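Local coordinates for protein stress response kinase A (Escherichia coli, PDB 1ZYL) that phosphorylates proteins, itself included, on serine and threonine residues at the expense of ATP and probably counters stress linked to reactive oxygen species, at residues R131-G136 against V227-M232. Sequence-based numbering, arbitrary orientation.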
loop_
_atom_site.group_PDB
_atom_site.type_symbol
_atom_site.label_atom_id
_atom_site.label_comp_id
_atom_site.label_asym_id
_atom_site.label_seq_id
_atom_site.Cartn_x
_atom_site.Cartn_y
_atom_site.Cartn_z
ATOM N N ARG A 131 14.619 7.805 8.037
ATOM C CA ARG A 131 14.180 8.524 9.215
ATOM C C ARG A 131 12.769 8.055 9.563
ATOM O O ARG A 131 12.368 8.081 10.729
ATOM C CB ARG A 131 14.188 10.033 8.972
ATOM C CG ARG A 131 13.808 10.831 10.221
ATOM C CD ARG A 131 13.721 12.330 9.968
ATOM N NE ARG A 131 15.027 12.934 9.720
ATOM C CZ ARG A 131 15.213 14.227 9.475
ATOM N NH1 ARG A 131 16.433 14.697 9.264
ATOM N NH2 ARG A 131 14.176 15.052 9.434
ATOM N N MET A 132 12.026 7.610 8.550
ATOM C CA MET A 132 10.664 7.135 8.761
ATOM C C MET A 132 10.706 5.875 9.591
ATOM O O MET A 132 10.049 5.781 10.625
ATOM C CB MET A 132 9.964 6.834 7.438
ATOM C CG MET A 132 8.442 6.760 7.558
ATOM S SD MET A 132 7.643 5.814 6.246
ATOM C CE MET A 132 7.664 6.980 4.932
ATOM N N HIS A 133 11.488 4.903 9.132
ATOM C CA HIS A 133 11.625 3.633 9.842
ATOM C C HIS A 133 12.268 3.820 11.202
ATOM O O HIS A 133 12.111 2.973 12.087
ATOM C CB HIS A 133 12.436 2.641 9.015
ATOM C CG HIS A 133 11.725 2.169 7.790
ATOM N ND1 HIS A 133 12.162 1.104 7.039
ATOM C CD2 HIS A 133 10.598 2.618 7.189
ATOM C CE1 HIS A 133 11.335 0.913 6.027
ATOM N NE2 HIS A 133 10.377 1.818 6.096
ATOM N N GLN A 134 12.992 4.931 11.360
ATOM C CA GLN A 134 13.630 5.254 12.627
ATOM C C GLN A 134 12.498 5.483 13.620
ATOM O O GLN A 134 12.542 4.998 14.753
ATOM C CB GLN A 134 14.459 6.523 12.496
ATOM C CG GLN A 134 15.299 6.841 13.719
ATOM C CD GLN A 134 16.044 8.157 13.590
ATOM O OE1 GLN A 134 16.960 8.433 14.355
ATOM N NE2 GLN A 134 15.646 8.976 12.628
ATOM N N THR A 135 11.483 6.224 13.177
ATOM C CA THR A 135 10.302 6.511 13.993
ATOM C C THR A 135 9.518 5.221 14.102
ATOM O O THR A 135 9.275 4.701 15.188
ATOM C CB THR A 135 9.368 7.536 13.319
ATOM O OG1 THR A 135 10.077 8.759 13.080
ATOM C CG2 THR A 135 8.171 7.818 14.196
ATOM N N GLY A 136 9.136 4.709 12.941
ATOM C CA GLY A 136 8.366 3.486 12.877
ATOM C C GLY A 136 8.861 2.367 13.765
ATOM O O GLY A 136 8.084 1.486 14.125
ATOM N N VAL A 227 12.442 -3.755 4.206
ATOM C CA VAL A 227 12.495 -3.949 2.757
ATOM C C VAL A 227 11.194 -3.644 2.028
ATOM O O VAL A 227 11.224 -3.217 0.870
ATOM C CB VAL A 227 12.880 -5.379 2.364
ATOM C CG1 VAL A 227 14.321 -5.418 1.952
ATOM C CG2 VAL A 227 12.624 -6.324 3.505
ATOM N N GLN A 228 10.066 -3.868 2.703
ATOM C CA GLN A 228 8.749 -3.635 2.112
ATOM C C GLN A 228 8.622 -2.261 1.478
ATOM O O GLN A 228 8.017 -2.123 0.421
ATOM C CB GLN A 228 7.655 -3.776 3.166
ATOM C CG GLN A 228 6.551 -4.741 2.794
ATOM C CD GLN A 228 5.959 -4.477 1.427
ATOM O OE1 GLN A 228 5.172 -3.548 1.237
ATOM N NE2 GLN A 228 6.340 -5.302 0.461
ATOM N N ASP A 229 9.185 -1.247 2.133
ATOM C CA ASP A 229 9.116 0.125 1.640
ATOM C C ASP A 229 10.281 0.457 0.718
ATOM O O ASP A 229 10.458 1.615 0.329
ATOM C CB ASP A 229 9.110 1.110 2.816
ATOM C CG ASP A 229 7.851 1.019 3.658
ATOM O OD1 ASP A 229 7.885 1.473 4.820
ATOM O OD2 ASP A 229 6.825 0.505 3.158
ATOM N N LEU A 230 11.076 -0.551 0.364
ATOM C CA LEU A 230 12.216 -0.321 -0.511
ATOM C C LEU A 230 12.210 -1.089 -1.823
ATOM O O LEU A 230 12.595 -0.549 -2.860
ATOM C CB LEU A 230 13.515 -0.628 0.225
ATOM C CG LEU A 230 13.908 0.258 1.408
ATOM C CD1 LEU A 230 15.286 -0.180 1.896
ATOM C CD2 LEU A 230 13.930 1.724 0.998
ATOM N N TRP A 231 11.767 -2.339 -1.811
ATOM C CA TRP A 231 11.823 -3.087 -3.054
ATOM C C TRP A 231 11.007 -2.528 -4.214
ATOM O O TRP A 231 11.462 -2.573 -5.353
ATOM C CB TRP A 231 11.485 -4.572 -2.835
ATOM C CG TRP A 231 10.041 -4.886 -2.631
ATOM C CD1 TRP A 231 9.366 -4.918 -1.446
ATOM C CD2 TRP A 231 9.087 -5.217 -3.648
ATOM N NE1 TRP A 231 8.050 -5.252 -1.660
ATOM C CE2 TRP A 231 7.852 -5.440 -3.003
ATOM C CE3 TRP A 231 9.156 -5.344 -5.043
ATOM C CZ2 TRP A 231 6.690 -5.788 -3.706
ATOM C CZ3 TRP A 231 8.005 -5.688 -5.744
ATOM C CH2 TRP A 231 6.788 -5.906 -5.071
ATOM N N MET A 232 9.827 -1.981 -3.952
ATOM C CA MET A 232 9.011 -1.468 -5.057
ATOM C C MET A 232 9.550 -0.217 -5.722
ATOM O O MET A 232 8.957 0.279 -6.676
ATOM C CB MET A 232 7.561 -1.223 -4.610
ATOM C CG MET A 232 6.747 -2.506 -4.454
ATOM S SD MET A 232 5.031 -2.245 -3.999
ATOM C CE MET A 232 5.217 -1.884 -2.283
#
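His133 and Asp229 meet through a buried His-carboxylate hydrogen bond in the protein-kinase-like phosphotransferase fold, joining the end of helix 119-136 to the short helical turn 228-231. The two backbones stay well apart, with CA of His133 9.3 Å from CA of Asp229, and the side chains span the interval. In His133 CG lies anti to the carbonyl carbon (chi1 -69°), and Asp229 has the same setting, which extends imidazole and carboxylate toward each other. His133 NE2 donates to Asp229 OD1 at 2.8 Å, with an angle of 153° at the hydrogen. The oxygen sits at the ring edge, tilted modestly from the ring plane, and is approached on its anti side, while the two planes are turned 54° apart. A second bond, between ND1 and the hydroxyl of Tyr252, ties down the other ring nitrogen and fixes the rotation of the imidazole. Replacing His133 with leucine would probably cost Asp229 its imidazole donor and leave the Tyr252 hydroxyl without this mate. Asp229 OD1 also accepts from the backbone N of His199, and OD2 more weakly from that of Gly200, which links the contact to the chain just before Asp201, the inferred proton acceptor, whose side chain is about 7 Å from that of Asp229. Alongside the hydrogen bond, His133 CE1 comes to 3.9 Å from Asp229 CB.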